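Sugar-binding transport ATP-binding protein (Pyrococcus horikoshii, PDB 1V43) binds ATP and probably hydrolyses it to drive sugar uptake, as the nucleotide-binding subunit of an ABC transporter. Local coordinates at residues Val252-Gly257 against Asp278-Thr283; Met293-Val298 against Arg349-Ile354; Thr322-His327 against Gly341-Glu346. One frame throughout, in Å; residues are numbered along the deposited sequence.

Contact 1: residues Val252-Gly257 against Asp278-Thr283; sequences VSVGDG and DYVGKT
V254 is set against the turn formed by Y279 to K282, with its side chain pointing at the opposing backbone. Its CB lies 3.4 Å from Y279 O, and its two methyls straddle that approach: CG1, anti to the backbone N (chi1 -172°), leans on the V280 backbone, while CG2 meets Y279 CB at 3.9 Å. The phenol ring of Y279 then leads away, and its OH is hydrogen-bonded to D364. V280 returns the contact from the turn, its CG1 lying 3.8 Å from V254 O and as near to G255 C. One residue before V254, and just after the turn on the other segment, S253 and T283 share one face of the sheet as a non-hydrogen-bonded antiparallel pair, and T283 CG2 rests 3.4 Å from V252 O. The backbone of V254 is gripped at both ends: its N donates to K282 O over 3.3 Å, and its O accepts from G281 N at 2.8 Å with a nearly straight bond (169°). The turn is type II, and at the backbone angles of G281 a CB would collide with V280 O, which accounts for a glycine there. Thus, in this MalK-type OB domain, main-chain bonds fix the turn while the valine methyls and Y279 CB pack beside them.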
loop_
_atom_site.group_PDB
_atom_site.type_symbol
_atom_site.label_atom_id
_atom_site.label_comp_id
_atom_site.label_asym_id
_atom_site.label_seq_id
_atom_site.Cartn_x
_atom_site.Cartn_y
_atom_site.Cartn_z
ATOM N N VAL A 252 -14.850 18.206 17.978
ATOM C CA VAL A 252 -15.108 19.640 18.074
ATOM C C VAL A 252 -16.488 20.010 18.648
ATOM O O VAL A 252 -17.364 19.157 18.803
ATOM C CB VAL A 252 -14.951 20.333 16.701
ATOM C CG1 VAL A 252 -13.554 20.078 16.151
ATOM C CG2 VAL A 252 -16.017 19.849 15.740
ATOM N N SER A 253 -16.661 21.293 18.966
ATOM C CA SER A 253 -17.918 21.799 19.511
ATOM C C SER A 253 -18.549 22.758 18.511
ATOM O O SER A 253 -17.847 23.548 17.881
ATOM C CB SER A 253 -17.667 22.522 20.835
ATOM O OG SER A 253 -17.184 21.619 21.813
ATOM N N VAL A 254 -19.869 22.685 18.371
ATOM C CA VAL A 254 -20.606 23.528 17.431
ATOM C C VAL A 254 -21.047 24.857 18.050
ATOM O O VAL A 254 -21.575 24.880 19.161
ATOM C CB VAL A 254 -21.865 22.793 16.915
ATOM C CG1 VAL A 254 -22.511 23.589 15.793
ATOM C CG2 VAL A 254 -21.496 21.391 16.442
ATOM N N GLY A 255 -20.851 25.958 17.323
ATOM C CA GLY A 255 -21.238 27.264 17.839
ATOM C C GLY A 255 -22.191 28.058 16.956
ATOM O O GLY A 255 -22.748 27.520 15.999
ATOM N N ASP A 256 -22.373 29.338 17.286
ATOM C CA ASP A 256 -23.254 30.239 16.536
ATOM C C ASP A 256 -23.252 29.894 15.055
ATOM O O ASP A 256 -24.305 29.785 14.423
ATOM C CB ASP A 256 -22.804 31.697 16.711
ATOM C CG ASP A 256 -23.098 32.241 18.101
ATOM O OD1 ASP A 256 -22.934 31.475 19.076
ATOM O OD2 ASP A 256 -23.481 33.436 18.222
ATOM N N GLY A 257 -22.051 29.725 14.513
ATOM C CA GLY A 257 -21.890 29.385 13.112
ATOM C C GLY A 257 -20.426 29.092 12.877
ATOM O O GLY A 257 -19.764 29.765 12.084
ATOM N N ASP A 278 -29.145 21.073 15.751
ATOM C CA ASP A 278 -29.459 20.215 16.888
ATOM C C ASP A 278 -28.179 19.836 17.625
ATOM O O ASP A 278 -28.169 18.912 18.444
ATOM C CB ASP A 278 -30.172 18.937 16.429
ATOM C CG ASP A 278 -31.549 19.205 15.854
ATOM O OD1 ASP A 278 -32.354 19.877 16.532
ATOM O OD2 ASP A 278 -31.833 18.737 14.730
ATOM N N TYR A 279 -27.096 20.549 17.328
ATOM C CA TYR A 279 -25.813 20.267 17.958
ATOM C C TYR A 279 -25.097 21.495 18.485
ATOM O O TYR A 279 -24.039 21.369 19.103
ATOM C CB TYR A 279 -24.883 19.523 16.990
ATOM C CG TYR A 279 -25.318 18.103 16.697
ATOM C CD1 TYR A 279 -26.267 17.829 15.716
ATOM C CD2 TYR A 279 -24.804 17.036 17.429
ATOM C CE1 TYR A 279 -26.696 16.523 15.473
ATOM C CE2 TYR A 279 -25.224 15.732 17.195
ATOM C CZ TYR A 279 -26.168 15.481 16.216
ATOM O OH TYR A 279 -26.579 14.187 15.979
ATOM N N VAL A 280 -25.652 22.680 18.243
ATOM C CA VAL A 280 -25.009 23.888 18.744
ATOM C C VAL A 280 -24.820 23.666 20.241
ATOM O O VAL A 280 -25.764 23.302 20.934
ATOM C CB VAL A 280 -25.878 25.152 18.522
ATOM C CG1 VAL A 280 -25.080 26.396 18.879
ATOM C CG2 VAL A 280 -26.334 25.231 17.079
ATOM N N GLY A 281 -23.591 23.844 20.721
ATOM C CA GLY A 281 -23.304 23.651 22.132
ATOM C C GLY A 281 -22.955 22.222 22.519
ATOM O O GLY A 281 -22.679 21.937 23.689
ATOM N N LYS A 282 -22.959 21.318 21.545
ATOM C CA LYS A 282 -22.648 19.916 21.804
ATOM C C LYS A 282 -21.417 19.489 21.005
ATOM O O LYS A 282 -21.050 20.138 20.020
ATOM C CB LYS A 282 -23.847 19.044 21.418
ATOM C CG LYS A 282 -24.000 17.787 22.252
ATOM C CD LYS A 282 -24.366 18.125 23.689
ATOM C CE LYS A 282 -24.616 16.861 24.508
ATOM N NZ LYS A 282 -25.071 17.162 25.898
ATOM N N THR A 283 -20.780 18.400 21.427
ATOM C CA THR A 283 -19.592 17.898 20.738
ATOM C C THR A 283 -19.906 16.890 19.627
ATOM O O THR A 283 -20.725 15.983 19.795
ATOM C CB THR A 283 -18.617 17.230 21.719
ATOM O OG1 THR A 283 -18.104 18.209 22.629
ATOM C CG2 THR A 283 -17.461 16.593 20.967
#

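Contact 2: residues Met293-Val298 against Arg349-Ile354; sequences MTVEGV and REVKVI
E296 and K352 are brought together by two different first torsions: CG of E296 stands anti to its backbone N (chi1 171°), whereas CG of K352 stands anti to its carbonyl carbon (chi1 -84°). Beyond CG both chains are extended, and they lie side by side, pointing the same way, with the two CB atoms 3.5 Å apart. The result is a salt bridge in which K352 NZ meets E296 OE2 at 3.0 Å, on the syn side and somewhat out of the carboxylate plane; the bond from the same NZ to OE1 is weak. The aliphatic part of the lysine is thereby laid against the carboxylate, which would be expected to restrict rotation of both groups. The same two residues are also joined through the main chain, E296 N donating to K352 O over 2.9 Å.

Further along, T294 and I354 form a hydrogen-bonded antiparallel pair. I354 N donates to T294 O at 2.8 Å, and T294 N returns a bond to I354 O. Their side chains also run side by side, T294 CG2 lying 3.5 Å from I354 CB. On the opposite face V295 crosses V351 at about a right angle, CG1 of V295 touching CB of V351 at 3.9 Å. A short strand is thus sewn on by its backbone and padded on both faces.

Within the TOBE domain, an OB-type fold, strand 293-295 lies at one edge of an antiparallel sheet beside 350-356, which is bonded on its other side to strand 307-319. V295 reaches L326 of strand 323-330, while T294 and I354 pack on M304, and T294 also touches L339 of strand 333-340, the opposite edge of the sheet.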
loop_
_atom_site.group_PDB
_atom_site.type_symbol
_atom_site.label_atom_id
_atom_site.label_comp_id
_atom_site.label_asym_id
_atom_site.label_seq_id
_atom_site.Cartn_x
_atom_site.Cartn_y
_atom_site.Cartn_z
ATOM N N MET A 293 -7.340 18.621 1.482
ATOM C CA MET A 293 -6.706 19.791 2.067
ATOM C C MET A 293 -5.495 20.069 1.204
ATOM O O MET A 293 -5.093 19.236 0.387
ATOM C CB MET A 293 -6.244 19.507 3.496
ATOM C CG MET A 293 -7.365 19.242 4.493
ATOM S SD MET A 293 -6.745 18.512 6.024
ATOM C CE MET A 293 -6.118 19.821 6.694
ATOM N N THR A 294 -4.907 21.242 1.384
ATOM C CA THR A 294 -3.719 21.611 0.635
ATOM C C THR A 294 -2.944 22.620 1.475
ATOM O O THR A 294 -3.328 22.910 2.608
ATOM C CB THR A 294 -4.094 22.221 -0.726
ATOM O OG1 THR A 294 -2.925 22.279 -1.557
ATOM C CG2 THR A 294 -4.675 23.628 -0.555
ATOM N N VAL A 295 -1.845 23.130 0.936
ATOM C CA VAL A 295 -1.027 24.117 1.646
ATOM C C VAL A 295 -0.918 25.381 0.794
ATOM O O VAL A 295 -0.805 25.296 -0.423
ATOM C CB VAL A 295 0.408 23.588 1.901
ATOM C CG1 VAL A 295 1.301 24.723 2.340
ATOM C CG2 VAL A 295 0.403 22.508 2.966
ATOM N N GLU A 296 -0.947 26.548 1.428
ATOM C CA GLU A 296 -0.832 27.803 0.692
ATOM C C GLU A 296 0.427 27.833 -0.165
ATOM O O GLU A 296 1.492 27.374 0.265
ATOM C CB GLU A 296 -0.778 29.000 1.642
ATOM C CG GLU A 296 -0.435 30.305 0.913
ATOM C CD GLU A 296 -0.223 31.480 1.850
ATOM O OE1 GLU A 296 0.781 31.455 2.627
ATOM O OE2 GLU A 296 -1.059 32.434 1.801
ATOM N N GLY A 297 0.292 28.392 -1.365
ATOM C CA GLY A 297 1.413 28.501 -2.280
ATOM C C GLY A 297 1.844 27.164 -2.833
ATOM O O GLY A 297 2.982 26.744 -2.640
ATOM N N VAL A 298 0.937 26.500 -3.537
ATOM C CA VAL A 298 1.222 25.192 -4.105
ATOM C C VAL A 298 0.284 24.862 -5.263
ATOM O O VAL A 298 0.666 24.973 -6.430
ATOM C CB VAL A 298 1.123 24.108 -3.001
ATOM C CG1 VAL A 298 0.727 22.765 -3.585
ATOM C CG2 VAL A 298 2.462 23.979 -2.298
ATOM N N ARG A 349 8.789 23.998 10.017
ATOM C CA ARG A 349 8.279 25.104 9.228
ATOM C C ARG A 349 6.775 25.224 9.439
ATOM O O ARG A 349 6.089 24.235 9.706
ATOM C CB ARG A 349 8.590 24.912 7.742
ATOM C CG ARG A 349 7.449 24.349 6.920
ATOM C CD ARG A 349 7.289 25.111 5.600
ATOM N NE ARG A 349 8.470 25.016 4.745
ATOM C CZ ARG A 349 8.542 25.494 3.504
ATOM N NH1 ARG A 349 7.495 26.109 2.962
ATOM N NH2 ARG A 349 9.658 25.347 2.799
ATOM N N GLU A 350 6.271 26.445 9.329
ATOM C CA GLU A 350 4.855 26.723 9.506
ATOM C C GLU A 350 4.199 26.744 8.129
ATOM O O GLU A 350 4.826 27.143 7.148
ATOM C CB GLU A 350 4.690 28.076 10.199
ATOM C CG GLU A 350 3.609 28.119 11.249
ATOM C CD GLU A 350 3.626 29.416 12.027
ATOM O OE1 GLU A 350 3.492 30.489 11.394
ATOM O OE2 GLU A 350 3.776 29.360 13.269
ATOM N N VAL A 351 2.947 26.302 8.053
ATOM C CA VAL A 351 2.223 26.266 6.783
ATOM C C VAL A 351 0.769 26.693 6.950
ATOM O O VAL A 351 0.188 26.519 8.016
ATOM C CB VAL A 351 2.236 24.839 6.164
ATOM C CG1 VAL A 351 3.659 24.410 5.869
ATOM C CG2 VAL A 351 1.572 23.838 7.114
ATOM N N LYS A 352 0.195 27.277 5.902
ATOM C CA LYS A 352 -1.205 27.679 5.938
ATOM C C LYS A 352 -1.963 26.517 5.329
ATOM O O LYS A 352 -1.953 26.335 4.118
ATOM C CB LYS A 352 -1.463 28.931 5.092
ATOM C CG LYS A 352 -1.179 30.250 5.778
ATOM C CD LYS A 352 -1.381 31.426 4.813
ATOM C CE LYS A 352 -0.862 32.739 5.404
ATOM N NZ LYS A 352 -0.824 33.840 4.393
ATOM N N VAL A 353 -2.612 25.726 6.169
ATOM C CA VAL A 353 -3.368 24.592 5.681
ATOM C C VAL A 353 -4.732 25.065 5.190
ATOM O O VAL A 353 -5.460 25.752 5.905
ATOM C CB VAL A 353 -3.556 23.546 6.783
ATOM C CG1 VAL A 353 -4.385 22.396 6.250
ATOM C CG2 VAL A 353 -2.193 23.042 7.269
ATOM N N ILE A 354 -5.069 24.690 3.962
ATOM C CA ILE A 354 -6.343 25.070 3.365
ATOM C C ILE A 354 -7.275 23.867 3.241
ATOM O O ILE A 354 -6.969 22.921 2.514
ATOM C CB ILE A 354 -6.136 25.662 1.955
ATOM C CG1 ILE A 354 -4.992 26.676 1.972
ATOM C CG2 ILE A 354 -7.408 26.349 1.491
ATOM C CD1 ILE A 354 -4.758 27.352 0.631
#

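Contact 3: residues Thr322-His327 against Gly341-Glu346; sequences TDTILH and GHIPIE
The imidazole of H342 lies oblique to T324 OG1, its ND1 4.4 Å from that oxygen. On one face of the ring sits P344 CG, offset toward the rim, although this proline is poorly ordered and its exact position carries little weight. The ring's NE2 looks elsewhere, bonding to T227 of the second subunit.

The centre of the contact is the hydroxyl of T324. With OG1 anti to the carbonyl carbon and beside the backbone N (chi1 -72°), it reaches two groups of the opposing chain: it donates to G341 O at 2.8 Å and accepts from I343 N at 2.6 Å. One side-chain oxygen therefore satisfies two backbone groups of a segment that has no regular structure of its own. The methyl CG2 of the same residue lies 3.1 Å from I343 O. An alanine here would probably leave G341 O and I343 N without their shared partner and so free this part of the loop to shift.

In the OB-type TOBE domain, strands 323-330 and 333-340 are antiparallel neighbours, with T324 bonded to L339 and L326 to V337. Having left the second strand, residues 341-346 turn back and run roughly alongside the first, their directions 35° apart, before entering strand 350-356. At the start of this path G341 N bonds to T322 O at 3.1 Å.

At the far end the contact becomes apolar. L326 and I345 cross at about a right angle, and I345 CD1 meets both methyls of the leucine, CD1 and CD2, at 3.5 Å. Near the polar end, T322 OG1 and D323 OD2 both bind K338 of the second subunit, the aspartate through a salt bridge.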
loop_
_atom_site.group_PDB
_atom_site.type_symbol
_atom_site.label_atom_id
_atom_site.label_comp_id
_atom_site.label_asym_id
_atom_site.label_seq_id
_atom_site.Cartn_x
_atom_site.Cartn_y
_atom_site.Cartn_z
ATOM N N THR A 322 6.136 10.056 -5.162
ATOM C CA THR A 322 4.875 10.055 -5.895
ATOM C C THR A 322 3.831 10.959 -5.204
ATOM O O THR A 322 2.962 11.527 -5.857
ATOM C CB THR A 322 4.348 8.599 -6.042
ATOM O OG1 THR A 322 3.201 8.583 -6.908
ATOM C CG2 THR A 322 3.988 8.017 -4.673
ATOM N N ASP A 323 3.949 11.092 -3.883
ATOM C CA ASP A 323 3.071 11.926 -3.053
ATOM C C ASP A 323 3.905 12.403 -1.872
ATOM O O ASP A 323 4.923 11.797 -1.546
ATOM C CB ASP A 323 1.888 11.117 -2.502
ATOM C CG ASP A 323 0.879 10.783 -3.558
ATOM O OD1 ASP A 323 0.268 11.727 -4.105
ATOM O OD2 ASP A 323 0.700 9.580 -3.846
ATOM N N THR A 324 3.471 13.476 -1.229
ATOM C CA THR A 324 4.179 14.007 -0.072
ATOM C C THR A 324 3.155 14.179 1.035
ATOM O O THR A 324 2.275 15.032 0.925
ATOM C CB THR A 324 4.816 15.388 -0.379
ATOM O OG1 THR A 324 5.937 15.217 -1.249
ATOM C CG2 THR A 324 5.258 16.077 0.902
ATOM N N ILE A 325 3.250 13.370 2.086
ATOM C CA ILE A 325 2.293 13.474 3.184
ATOM C C ILE A 325 2.822 14.266 4.373
ATOM O O ILE A 325 3.803 13.881 5.017
ATOM C CB ILE A 325 1.854 12.095 3.680
ATOM C CG1 ILE A 325 1.362 11.274 2.495
ATOM C CG2 ILE A 325 0.718 12.247 4.721
ATOM C CD1 ILE A 325 0.946 9.877 2.860
ATOM N N LEU A 326 2.148 15.367 4.675
ATOM C CA LEU A 326 2.554 16.219 5.786
ATOM C C LEU A 326 1.722 15.972 7.035
ATOM O O LEU A 326 0.492 15.889 6.964
ATOM C CB LEU A 326 2.396 17.691 5.410
ATOM C CG LEU A 326 2.939 18.159 4.066
ATOM C CD1 LEU A 326 2.609 19.647 3.910
ATOM C CD2 LEU A 326 4.439 17.913 3.983
ATOM N N HIS A 327 2.399 15.848 8.174
ATOM C CA HIS A 327 1.719 15.679 9.454
ATOM C C HIS A 327 1.825 17.073 10.055
ATOM O O HIS A 327 2.895 17.483 10.503
ATOM C CB HIS A 327 2.432 14.652 10.336
ATOM C CG HIS A 327 2.572 13.296 9.705
ATOM N ND1 HIS A 327 2.921 12.175 10.426
ATOM C CD2 HIS A 327 2.454 12.891 8.417
ATOM C CE1 HIS A 327 3.011 11.137 9.612
ATOM N NE2 HIS A 327 2.733 11.545 8.387
ATOM N N GLY A 341 2.982 14.647 -5.856
ATOM C CA GLY A 341 4.382 14.901 -6.152
ATOM C C GLY A 341 5.314 14.911 -4.956
ATOM O O GLY A 341 4.910 14.593 -3.833
ATOM N N HIS A 342 6.563 15.299 -5.205
ATOM C CA HIS A 342 7.611 15.340 -4.181
ATOM C C HIS A 342 7.784 16.777 -3.689
ATOM O O HIS A 342 8.127 17.671 -4.464
ATOM C CB HIS A 342 8.929 14.812 -4.788
ATOM C CG HIS A 342 9.927 14.316 -3.781
ATOM N ND1 HIS A 342 9.622 13.359 -2.834
ATOM C CD2 HIS A 342 11.238 14.612 -3.604
ATOM C CE1 HIS A 342 10.702 13.089 -2.119
ATOM N NE2 HIS A 342 11.695 13.835 -2.565
ATOM N N ILE A 343 7.529 16.990 -2.401
ATOM C CA ILE A 343 7.650 18.310 -1.775
ATOM C C ILE A 343 8.139 18.087 -0.342
ATOM O O ILE A 343 7.400 18.317 0.618
ATOM C CB ILE A 343 6.279 19.027 -1.743
ATOM C CG1 ILE A 343 5.739 19.168 -3.165
ATOM C CG2 ILE A 343 6.413 20.395 -1.102
ATOM C CD1 ILE A 343 4.302 19.633 -3.225
ATOM N N PRO A 344 9.396 17.622 -0.185
ATOM C CA PRO A 344 10.054 17.333 1.099
ATOM C C PRO A 344 10.244 18.490 2.075
ATOM O O PRO A 344 11.259 18.537 2.773
ATOM C CB PRO A 344 11.400 16.740 0.675
ATOM C CG PRO A 344 11.101 16.127 -0.653
ATOM C CD PRO A 344 10.259 17.197 -1.302
ATOM N N ILE A 345 9.283 19.413 2.133
ATOM C CA ILE A 345 9.381 20.544 3.051
ATOM C C ILE A 345 9.866 20.014 4.398
ATOM O O ILE A 345 9.555 18.881 4.773
ATOM C CB ILE A 345 8.022 21.261 3.230
ATOM C CG1 ILE A 345 7.071 20.408 4.059
ATOM C CG2 ILE A 345 7.399 21.529 1.877
ATOM C CD1 ILE A 345 5.792 21.125 4.403
ATOM N N GLU A 346 10.630 20.823 5.121
ATOM C CA GLU A 346 11.184 20.390 6.396
ATOM C C GLU A 346 10.351 20.644 7.643
ATOM O O GLU A 346 9.611 21.620 7.726
ATOM C CB GLU A 346 12.573 21.003 6.592
ATOM C CG GLU A 346 13.704 20.190 5.975
ATOM C CD GLU A 346 15.058 20.833 6.193
ATOM O OE1 GLU A 346 15.364 21.195 7.353
ATOM O OE2 GLU A 346 15.815 20.975 5.205
#

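Overall arrangement
Beyond the N-terminal ATP-binding cassette, the chain first meets contact 1, where strand 248-255 is joined to the turn that leads into strand 283-288, so closing a loop within the MalK OB range. That loop is complete before contact 2 opens at 293-298. Contact 2 closes much later, at 349-354, and contact 3 falls wholly within the span it encloses, linking strand 323-330 to the loop after strand 333-340. Contacts 2 and 3 have centres about 12 Å apart and touch through V295 with L326 and V351 with I345, both reaching the same sheet of the TOBE range. Contact 1 stays separate, its centre about 27 Å from that of contact 2.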